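Local structure of pyruvate kinase (Toxoplasma gondii, 3GG8) at residues 101-105 against 203-209; 156-162 against 191-196; 164-168 against 179-185; 275-281 against 309-315; 295-299 against 336-341. The protein is a pyruvate kinase, expected to transfer the phosphoryl group of phosphoenolpyruvate to ADP, giving pyruvate and ATP in the last step of glycolysis. All blocks are in the same frame, centred on the assembly; numbering follows the deposited sequence.

Contact 1 (101-105 against 203-209)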
# COMPACT_ATOMS: atom_id res chain seq x y z
N ASP C 101 3.08 -35.10 27.75
CA ASP C 101 4.23 -35.08 26.83
C ASP C 101 4.87 -36.47 26.81
O ASP C 101 5.47 -36.90 27.79
CB ASP C 101 5.25 -34.00 27.26
CG ASP C 101 6.41 -33.83 26.27
OD1 ASP C 101 6.84 -34.84 25.65
OD2 ASP C 101 6.91 -32.69 26.11
N THR C 102 4.74 -37.17 25.68
CA THR C 102 5.14 -38.57 25.62
C THR C 102 6.67 -38.76 25.72
O THR C 102 7.46 -37.83 25.41
CB THR C 102 4.58 -39.28 24.35
OG1 THR C 102 5.13 -38.67 23.19
CG2 THR C 102 3.04 -39.20 24.27
N LYS C 103 7.08 -39.94 26.20
CA LYS C 103 8.48 -40.31 26.21
C LYS C 103 9.00 -40.44 24.77
O LYS C 103 9.97 -39.77 24.38
CB LYS C 103 8.68 -41.63 26.95
CG LYS C 103 10.12 -42.06 27.16
CD LYS C 103 10.12 -43.42 27.78
CE LYS C 103 11.51 -44.00 27.95
NZ LYS C 103 12.01 -43.58 29.27
N GLY C 104 8.35 -41.30 23.99
CA GLY C 104 8.76 -41.54 22.61
C GLY C 104 10.09 -42.28 22.47
O GLY C 104 10.66 -42.73 23.46
N PRO C 105 10.58 -42.41 21.23
CA PRO C 105 11.83 -43.11 20.90
C PRO C 105 13.08 -42.49 21.49
O PRO C 105 13.19 -41.26 21.57
CB PRO C 105 11.88 -43.04 19.36
CG PRO C 105 11.04 -41.84 19.02
CD PRO C 105 9.92 -41.88 20.02
N PRO C 203 9.52 -46.57 16.30
CA PRO C 203 8.16 -46.06 16.44
C PRO C 203 8.11 -44.81 17.31
O PRO C 203 8.66 -44.79 18.41
CB PRO C 203 7.41 -47.23 17.12
CG PRO C 203 8.44 -48.13 17.67
CD PRO C 203 9.62 -47.98 16.75
N VAL C 204 7.47 -43.78 16.78
CA VAL C 204 7.29 -42.52 17.47
C VAL C 204 6.37 -42.73 18.66
O VAL C 204 6.63 -42.20 19.74
CB VAL C 204 6.82 -41.41 16.49
CG1 VAL C 204 6.30 -40.17 17.25
CG2 VAL C 204 7.98 -41.01 15.56
N ILE C 205 5.32 -43.52 18.49
CA ILE C 205 4.43 -43.87 19.58
C ILE C 205 4.57 -45.38 19.75
O ILE C 205 3.91 -46.14 19.04
CB ILE C 205 2.94 -43.44 19.28
CG1 ILE C 205 2.80 -41.92 19.07
CG2 ILE C 205 1.97 -43.92 20.35
CD1 ILE C 205 3.12 -41.01 20.30
N GLY C 206 5.43 -45.79 20.68
CA GLY C 206 5.61 -47.20 21.04
C GLY C 206 4.48 -47.73 21.90
O GLY C 206 3.48 -47.05 22.09
N GLU C 207 4.61 -48.96 22.41
CA GLU C 207 3.56 -49.54 23.26
C GLU C 207 3.39 -48.77 24.57
O GLU C 207 2.27 -48.61 25.07
CB GLU C 207 3.85 -51.01 23.57
CG GLU C 207 3.26 -52.01 22.57
CD GLU C 207 1.74 -51.88 22.40
OE1 GLU C 207 1.02 -51.47 23.35
OE2 GLU C 207 1.26 -52.19 21.29
N LYS C 208 4.50 -48.32 25.14
CA LYS C 208 4.46 -47.50 26.36
C LYS C 208 3.71 -46.19 26.13
O LYS C 208 2.82 -45.85 26.91
CB LYS C 208 5.86 -47.21 26.87
CG LYS C 208 5.86 -46.29 28.10
CD LYS C 208 7.12 -45.44 28.14
CE LYS C 208 6.88 -44.07 28.78
NZ LYS C 208 6.00 -44.07 29.94
N ASP C 209 4.07 -45.47 25.07
CA ASP C 209 3.37 -44.24 24.71
C ASP C 209 1.88 -44.45 24.48
O ASP C 209 1.06 -43.68 24.98
CB ASP C 209 3.99 -43.63 23.47
CG ASP C 209 5.50 -43.41 23.60
OD1 ASP C 209 5.93 -42.80 24.60
OD2 ASP C 209 6.23 -43.84 22.69
O HOH W 1 5.04 -41.68 26.77
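In Asp-209, CG lies beside the backbone N (chi1 -55°), which sends the carboxylate toward Gly-104, while Lys-103 swings CG anti to its own N and lays its chain against Lys-208. Gly-104 N donates to Asp-209 OD1 at 2.9 Å and 166° at the hydrogen, reaching the oxygen on its syn side but tilted 28° from the carboxylate plane. A water takes up the same oxygen, giving Asp-209 OD1 a hydrogen at 2.6 Å and accepting one from Lys-103 N. The other oxygen, Asp-209 OD2, uses its anti lone pair for Gly-206 N at 2.9 Å. With Gly-206 as N-cap, the third helical residue binds the N-cap amide, as in one half of a capping box; the glycine has no side chain to supply the other half. Both oxygens are thus engaged, which fixes the carboxylate's rotation. The two lysine chains cross nearly at right angles, Lys-208 CE lying 3.5 Å from Lys-103 CD, but Lys-103 NZ and Lys-208 NZ stay 6.1 Å apart and Lys-208 NZ pairs with Asp-212. Pro-105 closes the far end, its CD 3.3 Å from Val-204 O. The chain leaves barrel strand 97-101 through 101-105 and returns by 203-209 into helix 207-217, so the contact joins the two connections of the inserted B domain; Ile-205 packs on helix 233-243.

Contact 2 (156-162 against 191-196)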
# COMPACT_ATOMS: atom_id res chain seq x y z
N ASN C 156 28.39 -39.32 7.60
CA ASN C 156 27.38 -38.96 8.60
C ASN C 156 28.01 -38.60 9.95
O ASN C 156 29.05 -39.13 10.32
CB ASN C 156 26.39 -40.10 8.83
CG ASN C 156 25.20 -40.07 7.88
OD1 ASN C 156 24.94 -41.05 7.16
ND2 ASN C 156 24.46 -38.97 7.88
N THR C 157 27.35 -37.72 10.68
CA THR C 157 27.79 -37.36 12.02
C THR C 157 26.89 -38.00 13.08
O THR C 157 25.67 -38.02 12.93
CB THR C 157 27.82 -35.82 12.17
OG1 THR C 157 28.84 -35.29 11.32
CG2 THR C 157 28.11 -35.42 13.61
N ILE C 158 27.50 -38.56 14.12
CA ILE C 158 26.74 -39.03 15.29
C ILE C 158 27.15 -38.24 16.53
O ILE C 158 28.35 -38.15 16.85
CB ILE C 158 26.95 -40.54 15.59
CG1 ILE C 158 26.54 -41.42 14.41
CG2 ILE C 158 26.18 -40.96 16.84
CD1 ILE C 158 27.00 -42.86 14.58
N LEU C 159 26.16 -37.68 17.22
CA LEU C 159 26.36 -36.96 18.48
C LEU C 159 26.05 -37.83 19.70
O LEU C 159 25.07 -38.60 19.70
CB LEU C 159 25.51 -35.68 18.52
CG LEU C 159 26.18 -34.35 18.18
CD1 LEU C 159 26.84 -34.38 16.83
CD2 LEU C 159 25.16 -33.23 18.22
N ILE C 160 26.89 -37.71 20.73
CA ILE C 160 26.82 -38.54 21.93
C ILE C 160 26.86 -37.68 23.19
O ILE C 160 27.67 -36.75 23.26
CB ILE C 160 27.96 -39.58 21.98
CG1 ILE C 160 27.88 -40.51 20.76
CG2 ILE C 160 27.91 -40.40 23.27
CD1 ILE C 160 29.17 -41.24 20.45
N ALA C 161 25.99 -37.98 24.15
CA ALA C 161 25.94 -37.27 25.45
C ALA C 161 25.62 -35.77 25.33
O ALA C 161 26.47 -34.92 25.59
CB ALA C 161 27.25 -37.48 26.24
N ASP C 162 24.37 -35.48 24.96
CA ASP C 162 23.92 -34.12 24.67
C ASP C 162 24.89 -33.34 23.78
O ASP C 162 25.15 -32.15 24.00
CB ASP C 162 23.61 -33.35 25.98
CG ASP C 162 22.52 -34.03 26.81
OD1 ASP C 162 22.56 -33.92 28.05
OD2 ASP C 162 21.63 -34.69 26.23
N LYS C 191 24.42 -42.72 27.73
CA LYS C 191 24.12 -41.36 27.33
C LYS C 191 23.28 -41.35 26.06
O LYS C 191 23.35 -42.28 25.24
CB LYS C 191 25.41 -40.58 27.11
CG LYS C 191 26.30 -40.49 28.30
CD LYS C 191 25.58 -39.90 29.50
CE LYS C 191 26.55 -39.65 30.64
NZ LYS C 191 25.92 -39.97 31.94
N ASN C 192 22.48 -40.30 25.90
CA ASN C 192 21.70 -40.12 24.69
C ASN C 192 22.56 -39.94 23.43
O ASN C 192 23.71 -39.48 23.49
CB ASN C 192 20.69 -38.97 24.84
CG ASN C 192 21.36 -37.61 25.04
OD1 ASN C 192 22.48 -37.34 24.56
ND2 ASN C 192 20.66 -36.72 25.77
N MET C 193 21.99 -40.32 22.30
CA MET C 193 22.64 -40.20 21.01
C MET C 193 21.72 -39.51 20.01
O MET C 193 20.49 -39.65 20.05
CB MET C 193 23.06 -41.59 20.49
CG MET C 193 24.11 -42.27 21.38
SD MET C 193 24.57 -43.94 20.87
CE MET C 193 25.27 -43.66 19.24
N ASN C 194 22.33 -38.73 19.13
CA ASN C 194 21.62 -38.08 18.05
C ASN C 194 22.21 -38.45 16.71
O ASN C 194 23.43 -38.65 16.58
CB ASN C 194 21.61 -36.57 18.25
CG ASN C 194 20.83 -36.16 19.50
OD1 ASN C 194 21.33 -36.26 20.61
ND2 ASN C 194 19.59 -35.72 19.31
N LEU C 195 21.33 -38.54 15.72
CA LEU C 195 21.71 -38.91 14.35
C LEU C 195 21.36 -37.81 13.35
O LEU C 195 20.40 -37.97 12.59
CB LEU C 195 21.00 -40.21 13.99
CG LEU C 195 21.65 -41.58 14.16
CD1 LEU C 195 22.67 -41.70 15.30
CD2 LEU C 195 20.57 -42.68 14.20
N PRO C 196 22.11 -36.69 13.34
CA PRO C 196 21.84 -35.55 12.45
C PRO C 196 21.60 -35.96 10.99
O PRO C 196 22.40 -36.71 10.43
CB PRO C 196 23.12 -34.72 12.56
CG PRO C 196 23.65 -35.02 13.91
CD PRO C 196 23.27 -36.44 14.22
O HOH W 2 23.73 -39.30 11.53
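The side-chain amide of Asn-192 turns its oxygen edge to the backbone of Asp-162: Asp-162 N donates to Asn-192 OD1 at 2.7 Å, in the amide plane on a lone pair and nearly straight at 171°. This reach depends on chi1 of 64°, which puts CG between the backbone N and the carbonyl carbon. The nearby carboxylate of Asp-162 is turned 55° against the amide, but its closeness to ND2 is doubtful in the model. At the other end, the Pro-196 ring brings its CD to 3.1 Å from Thr-157 O, and a water links that carbonyl to Pro-196 O. Between these ends, strands 157-160 and 193-194 run antiparallel along one margin of the B-domain sheet. Leu-159 and Asn-194 form the hydrogen-bonded pair, Leu-159 N to Asn-194 O 3.0 Å and Asn-194 N to Leu-159 O 2.8 Å, while Ala-161 N donates to Asn-192 O. Ile-160 and Met-193, the non-hydrogen-bonded pair, occupy the opposite face. The Met-193 chain bends at its last torsion, and its CE reaches CG2 of Ile-158 at 3.7 Å; Leu-195 lies alongside Ile-158, pointing the same way. On the Leu-159 face, Asn-194 sends ND2 to Glu-285.

Contact 3 (164-168 against 179-185)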
# COMPACT_ATOMS: atom_id res chain seq x y z
N SER C 164 28.02 -33.78 23.51
CA SER C 164 29.33 -33.73 24.17
C SER C 164 30.41 -34.12 23.19
O SER C 164 31.39 -33.39 22.99
CB SER C 164 29.38 -34.78 25.28
OG SER C 164 29.30 -34.22 26.55
N LEU C 165 30.24 -35.32 22.63
CA LEU C 165 31.20 -35.92 21.72
C LEU C 165 30.54 -36.01 20.36
O LEU C 165 29.36 -36.38 20.25
CB LEU C 165 31.61 -37.31 22.21
CG LEU C 165 32.43 -38.23 21.31
CD1 LEU C 165 33.87 -37.73 21.08
CD2 LEU C 165 32.45 -39.61 21.92
N SER C 166 31.31 -35.65 19.34
CA SER C 166 30.89 -35.74 17.96
C SER C 166 31.83 -36.67 17.20
O SER C 166 33.05 -36.46 17.19
CB SER C 166 30.88 -34.36 17.32
OG SER C 166 30.59 -34.45 15.95
N VAL C 167 31.25 -37.71 16.60
CA VAL C 167 32.02 -38.63 15.75
C VAL C 167 31.52 -38.58 14.30
O VAL C 167 30.32 -38.42 14.05
CB VAL C 167 32.04 -40.09 16.31
CG1 VAL C 167 32.65 -40.14 17.72
CG2 VAL C 167 30.64 -40.71 16.31
N LYS C 168 32.46 -38.67 13.35
CA LYS C 168 32.12 -38.82 11.93
C LYS C 168 32.20 -40.30 11.57
O LYS C 168 33.18 -40.97 11.93
CB LYS C 168 33.09 -38.01 11.05
CG LYS C 168 32.52 -37.58 9.68
CD LYS C 168 33.56 -37.63 8.56
CE LYS C 168 34.36 -36.32 8.39
NZ LYS C 168 33.56 -35.20 7.79
N THR C 179 33.83 -45.18 13.72
CA THR C 179 33.69 -43.73 13.73
C THR C 179 35.01 -43.08 14.11
O THR C 179 35.95 -43.76 14.52
CB THR C 179 32.55 -43.25 14.67
OG1 THR C 179 32.95 -43.41 16.03
CG2 THR C 179 31.26 -44.00 14.41
N GLN C 180 35.07 -41.76 13.97
CA GLN C 180 36.26 -41.03 14.32
C GLN C 180 35.88 -39.77 15.11
O GLN C 180 35.08 -38.96 14.64
CB GLN C 180 36.98 -40.67 13.03
CG GLN C 180 38.43 -40.33 13.19
CD GLN C 180 38.93 -39.60 11.97
OE1 GLN C 180 39.66 -40.15 11.15
NE2 GLN C 180 38.50 -38.34 11.82
N ALA C 181 36.44 -39.62 16.31
CA ALA C 181 36.12 -38.49 17.18
C ALA C 181 36.50 -37.15 16.55
O ALA C 181 37.61 -36.97 16.08
CB ALA C 181 36.79 -38.66 18.53
N GLN C 182 35.54 -36.21 16.51
CA GLN C 182 35.79 -34.89 15.93
C GLN C 182 36.37 -33.92 16.96
O GLN C 182 37.01 -32.93 16.60
CB GLN C 182 34.53 -34.31 15.26
CG GLN C 182 34.03 -35.07 14.03
CD GLN C 182 35.12 -35.31 12.98
OE1 GLN C 182 35.57 -34.39 12.29
NE2 GLN C 182 35.56 -36.57 12.88
N ASN C 183 36.14 -34.24 18.23
CA ASN C 183 36.70 -33.49 19.36
C ASN C 183 37.13 -34.43 20.49
O ASN C 183 36.78 -35.62 20.48
CB ASN C 183 35.70 -32.45 19.86
CG ASN C 183 34.42 -33.07 20.41
OD1 ASN C 183 34.03 -32.81 21.55
ND2 ASN C 183 33.77 -33.89 19.60
N THR C 184 37.89 -33.90 21.44
CA THR C 184 38.24 -34.60 22.68
C THR C 184 37.13 -34.42 23.73
O THR C 184 36.72 -33.30 24.02
CB THR C 184 39.59 -34.10 23.23
OG1 THR C 184 40.60 -34.25 22.23
CG2 THR C 184 40.00 -34.87 24.50
N ALA C 185 36.63 -35.53 24.27
CA ALA C 185 35.58 -35.48 25.29
C ALA C 185 35.58 -36.69 26.24
O ALA C 185 36.18 -37.73 25.96
CB ALA C 185 34.20 -35.30 24.64
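Val-167 overlaps Thr-179, its CG2 3.6 Å from Thr-179 CB and its CB 3.5 Å from Thr-179 OG1, while that hydroxyl spends its hydrogen bond on Leu-126 O. Farther along, Leu-165 carries CG anti to its backbone N (chi1 170°), which brings CD1 to 4.0 Å from CB of Ala-181. The reverse side is polar. Gln-182 folds at chi2 and lays its amide beside Lys-168 CB, with NE2 donating to Gln-180 O at 3.0 Å. That carbonyl oxygen is gripped from both faces of its plane: Lys-168 N tilts 26° to one side, NE2 stands 50° out on the other, and Gln-180 O lies close to the plane of the amide that binds it. Gln-180 N returns the backbone bond to Lys-168 O, and Gln-182 N meets Ser-166 O at 2.6 Å. Beyond this point the regular pairing ends, but contact goes on: Leu-165 CD1 lies near Asn-183 O and Leu-165 CB near Ala-185 CB. Arg-324 of the second subunit packs on Ser-166 and Asn-183. Ser-164 and Leu-165 both face Ile-160 on the next strand, a classic beta bulge, and strands 165-172 and 176-181 together make an antiparallel beta hairpin of the pyruvate kinase B domain.

Contact 4 (275-281 against 309-315)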
# COMPACT_ATOMS: atom_id res chain seq x y z
N ILE C 275 1.86 -26.91 17.26
CA ILE C 275 3.25 -27.38 17.18
C ILE C 275 4.03 -27.01 18.45
O ILE C 275 3.79 -25.95 19.05
CB ILE C 275 3.98 -26.79 15.89
CG1 ILE C 275 3.41 -27.38 14.58
CG2 ILE C 275 5.53 -26.91 15.97
CD1 ILE C 275 3.42 -28.92 14.48
N MET C 276 4.94 -27.89 18.86
CA MET C 276 5.93 -27.55 19.87
C MET C 276 7.32 -27.60 19.22
O MET C 276 7.71 -28.62 18.64
CB MET C 276 5.81 -28.46 21.10
CG MET C 276 6.83 -28.14 22.19
SD MET C 276 6.80 -29.21 23.63
CE MET C 276 5.07 -29.10 24.16
N ILE C 277 8.03 -26.48 19.27
CA ILE C 277 9.38 -26.37 18.73
C ILE C 277 10.40 -26.68 19.84
O ILE C 277 10.52 -25.92 20.80
CB ILE C 277 9.63 -24.95 18.16
CG1 ILE C 277 8.56 -24.56 17.13
CG2 ILE C 277 11.07 -24.80 17.59
CD1 ILE C 277 8.62 -23.11 16.72
N ALA C 278 11.10 -27.80 19.72
CA ALA C 278 12.12 -28.20 20.69
C ALA C 278 13.49 -27.78 20.17
O ALA C 278 14.18 -28.58 19.52
CB ALA C 278 12.08 -29.71 20.92
N ARG C 279 13.87 -26.54 20.48
CA ARG C 279 15.13 -25.95 19.99
C ARG C 279 16.37 -26.74 20.37
O ARG C 279 17.21 -26.96 19.53
CB ARG C 279 15.31 -24.50 20.48
CG ARG C 279 14.35 -23.49 19.89
CD ARG C 279 13.26 -23.14 20.89
NE ARG C 279 13.81 -22.70 22.18
CZ ARG C 279 14.27 -21.48 22.42
NH1 ARG C 279 14.26 -20.54 21.48
NH2 ARG C 279 14.74 -21.19 23.63
N GLY C 280 16.48 -27.13 21.64
CA GLY C 280 17.65 -27.84 22.13
C GLY C 280 17.92 -29.16 21.42
O GLY C 280 19.06 -29.49 21.12
N ASP C 281 16.86 -29.93 21.17
CA ASP C 281 16.98 -31.17 20.40
C ASP C 281 17.31 -30.89 18.93
O ASP C 281 18.16 -31.57 18.34
CB ASP C 281 15.71 -32.01 20.55
CG ASP C 281 15.31 -32.17 22.01
OD1 ASP C 281 14.60 -31.29 22.52
OD2 ASP C 281 15.72 -33.16 22.66
N VAL C 309 1.49 -22.30 18.53
CA VAL C 309 2.87 -22.80 18.53
C VAL C 309 3.48 -22.59 19.92
O VAL C 309 3.31 -21.51 20.52
CB VAL C 309 3.74 -22.15 17.37
CG1 VAL C 309 3.84 -20.65 17.50
CG2 VAL C 309 5.15 -22.81 17.26
N ILE C 310 4.13 -23.63 20.44
CA ILE C 310 4.89 -23.53 21.71
C ILE C 310 6.40 -23.55 21.46
O ILE C 310 6.91 -24.40 20.75
CB ILE C 310 4.53 -24.69 22.68
CG1 ILE C 310 3.00 -24.87 22.77
CG2 ILE C 310 5.20 -24.49 24.07
CD1 ILE C 310 2.62 -26.20 23.39
N THR C 311 7.10 -22.59 22.04
CA THR C 311 8.55 -22.53 22.03
C THR C 311 9.10 -23.14 23.33
O THR C 311 8.84 -22.65 24.44
CB THR C 311 9.03 -21.07 21.83
OG1 THR C 311 8.42 -20.55 20.64
CG2 THR C 311 10.54 -21.00 21.69
N ALA C 312 9.88 -24.21 23.17
CA ALA C 312 10.29 -25.03 24.29
C ALA C 312 11.80 -25.23 24.33
O ALA C 312 12.50 -25.09 23.31
CB ALA C 312 9.56 -26.38 24.24
N THR C 313 12.29 -25.56 25.53
CA THR C 313 13.67 -25.94 25.83
C THR C 313 14.61 -24.75 25.78
O THR C 313 14.38 -23.78 25.04
CB THR C 313 14.24 -27.07 24.92
OG1 THR C 313 14.70 -26.51 23.69
CG2 THR C 313 13.21 -28.15 24.65
N GLN C 314 15.66 -24.85 26.58
CA GLN C 314 16.68 -23.83 26.67
C GLN C 314 16.11 -22.42 26.72
O GLN C 314 16.55 -21.53 25.98
CB GLN C 314 17.65 -23.98 25.50
CG GLN C 314 18.13 -25.41 25.29
CD GLN C 314 19.21 -25.48 24.24
OE1 GLN C 314 19.17 -24.77 23.23
NE2 GLN C 314 20.19 -26.32 24.49
N MET C 315 15.13 -22.22 27.61
CA MET C 315 14.44 -20.94 27.76
C MET C 315 15.04 -20.07 28.86
O MET C 315 15.72 -19.08 28.58
CB MET C 315 12.94 -21.17 28.00
CG MET C 315 12.24 -21.80 26.78
SD MET C 315 12.08 -20.64 25.38
CE MET C 315 10.54 -19.88 25.84
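Ile-277 and Val-309 meet in the tight, buried half of this contact, where CD1 of the isoleucine sits 3.5 Å from CG2 of the valine. On the opposite face of the two strands Met-276 packs its CG on Ala-312 CB at 3.8 Å, and its CE turns back to Ile-310 CD1. Three backbone bonds, Ile-310 N to Ile-275 O, Ile-277 N to Ile-310 O and Ala-312 N to Ile-277 O, hold the strands in parallel register, their axes 19° apart. Strand 275-278, helix 288-305 and strand 309-312 form a beta-alpha-beta crossover of the TIM barrel, giving its sixth and seventh strands. At their C-terminal ends, the side where pyruvate kinases have their active site, the contact opens and becomes polar; Gly-280, Asp-281, Thr-313 and Gln-314 are partly exposed. Bends at chi2 (103°) and chi3 fold Arg-279 back across the turn, so that NE at 3.1 Å and NH2 at 3.0 Å grip Thr-313 O side-on, with the oxygen exactly in the guanidinium plane. Met-315 SD and Thr-311 CG2 lie over one face of the group, SD 3.2 Å from NH2. A salt bridge to Asp-332 probably balances its charge, close to Arg-327 of the second subunit. Thr-313 OG1 accepts from Gly-280 N at 2.8 Å and passes its own hydrogen to Ala-312 O at 2.6 Å. Gln-314 leans over Gly-280 CA and turns OE1 to that same Arg-327 of the second subunit.

Contact 5 (295-299 against 336-341)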
# COMPACT_ATOMS: atom_id res chain seq x y z
N GLN C 295 13.13 -22.10 13.72
CA GLN C 295 12.14 -21.64 14.71
C GLN C 295 11.24 -20.56 14.08
O GLN C 295 10.01 -20.68 14.12
CB GLN C 295 12.82 -21.07 15.97
CG GLN C 295 11.90 -20.21 16.84
CD GLN C 295 12.52 -19.79 18.14
OE1 GLN C 295 13.25 -20.56 18.77
NE2 GLN C 295 12.24 -18.56 18.57
N LYS C 296 11.88 -19.54 13.51
CA LYS C 296 11.21 -18.41 12.88
C LYS C 296 10.23 -18.84 11.82
O LYS C 296 9.09 -18.36 11.79
CB LYS C 296 12.23 -17.48 12.21
CG LYS C 296 12.70 -16.38 13.11
CD LYS C 296 13.62 -15.37 12.36
CE LYS C 296 13.63 -14.01 13.08
NZ LYS C 296 13.96 -14.12 14.56
N MET C 297 10.70 -19.74 10.95
CA MET C 297 9.91 -20.30 9.86
C MET C 297 8.71 -21.08 10.37
O MET C 297 7.63 -20.94 9.84
CB MET C 297 10.81 -21.17 8.96
CG MET C 297 10.12 -22.10 7.92
SD MET C 297 9.89 -23.85 8.39
CE MET C 297 11.56 -24.45 8.62
N MET C 298 8.91 -21.89 11.41
CA MET C 298 7.85 -22.74 11.93
C MET C 298 6.79 -21.95 12.69
O MET C 298 5.61 -22.34 12.70
CB MET C 298 8.42 -23.83 12.83
CG MET C 298 9.00 -25.03 12.07
SD MET C 298 9.49 -26.37 13.17
CE MET C 298 10.94 -25.62 13.95
N ILE C 299 7.21 -20.87 13.33
CA ILE C 299 6.29 -20.00 14.06
C ILE C 299 5.45 -19.24 13.03
O ILE C 299 4.22 -19.17 13.16
CB ILE C 299 7.03 -19.05 15.06
CG1 ILE C 299 7.52 -19.84 16.29
CG2 ILE C 299 6.12 -17.93 15.53
CD1 ILE C 299 8.47 -19.07 17.21
N ALA C 336 11.28 -15.06 20.89
CA ALA C 336 10.26 -16.06 20.53
C ALA C 336 8.88 -15.40 20.47
O ALA C 336 8.12 -15.66 19.53
CB ALA C 336 10.24 -17.22 21.53
N VAL C 337 8.58 -14.55 21.46
CA VAL C 337 7.35 -13.73 21.47
C VAL C 337 7.27 -12.85 20.22
O VAL C 337 6.23 -12.78 19.56
CB VAL C 337 7.23 -12.88 22.78
CG1 VAL C 337 6.04 -11.93 22.72
CG2 VAL C 337 7.13 -13.79 24.01
N LEU C 338 8.39 -12.22 19.87
CA LEU C 338 8.44 -11.34 18.71
C LEU C 338 8.40 -12.09 17.39
O LEU C 338 7.98 -11.54 16.38
CB LEU C 338 9.65 -10.41 18.77
CG LEU C 338 9.51 -9.30 19.81
CD1 LEU C 338 10.86 -8.73 20.13
CD2 LEU C 338 8.56 -8.23 19.30
N ASP C 339 8.87 -13.33 17.40
CA ASP C 339 8.75 -14.23 16.26
C ASP C 339 7.27 -14.53 16.02
O ASP C 339 6.86 -14.82 14.89
CB ASP C 339 9.47 -15.56 16.55
CG ASP C 339 10.96 -15.53 16.24
OD1 ASP C 339 11.50 -14.45 15.90
OD2 ASP C 339 11.58 -16.63 16.33
N GLY C 340 6.48 -14.52 17.10
CA GLY C 340 5.04 -14.69 17.03
C GLY C 340 4.48 -15.87 17.81
O GLY C 340 3.38 -16.32 17.55
N THR C 341 5.23 -16.35 18.79
CA THR C 341 4.86 -17.57 19.50
C THR C 341 3.58 -17.42 20.33
O THR C 341 3.34 -16.36 20.90
CB THR C 341 6.02 -18.11 20.40
OG1 THR C 341 5.78 -19.49 20.72
CG2 THR C 341 6.15 -17.29 21.69
O HOH W 3 8.52 -15.62 12.84
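A Schellman motif with Gly-340 as its C-prime residue ends helix 327-339, and Asp-339, the residue just before Gly-340, receives Gln-295, Lys-296 and Ile-299 from helix 288-305. The motif is defined by Thr-341 N to Ala-336 O at 3.1 Å, a weak bond from Gly-340 N to Val-337 O, and a positive phi of 121° at Gly-340. Each carboxylate oxygen of Asp-339 has its own partner. Lys-296 bends at its last torsion and places NZ 2.8 Å from Asp-339 OD1, on the syn lone pair, in a salt bridge. Gln-295 stretches out with CG anti to its backbone N, and NE2 donates to Asp-339 OD2 at 3.0 Å from above the carboxylate plane; the amide and carboxylate planes stand 76° apart. Below this polar layer, Ile-299 sets CD1 3.7 Å from Asp-339 CB and presses CG2 to 3.3 Å from Asp-339 O and against the Gly-340 carbonyl carbon. A water bridges Lys-296 O and Asp-339 O, tying the two helix backbones together. The amide of Gln-295 has a second partner in Arg-279. Both helices lie on the outside of the barrel: Gln-295, Ile-299 and Ala-336 pack on Thr-311 of strand 309-312, while Lys-296 packs on Leu-338 of the second subunit.

How the contacts relate
Contacts 4 and 5, with centres 10 Å apart, are two layers of one barrel wall, strands inside and helices outside. They are joined by Thr-311 OG1 to Thr-341 OG1 at 2.8 Å, Arg-279 NH1 to Gln-295 OE1 at 2.9 Å, and Ile-277 CD1 on Ile-299 CG1. Contacts 2 and 3 belong to the B-domain sheet, their centres about 10 Å apart, sharing the bond from Ile-158 N to Val-167 O (2.8 Å). Contact 1 closes the connections of that domain and touches contact 4, where Asp-101 OD2 lies 4.3 Å from Met-276 SD. Nearest atoms of contacts 2 and 4 are about 4 Å apart, consistent with the family's active site lying between barrel and B domain.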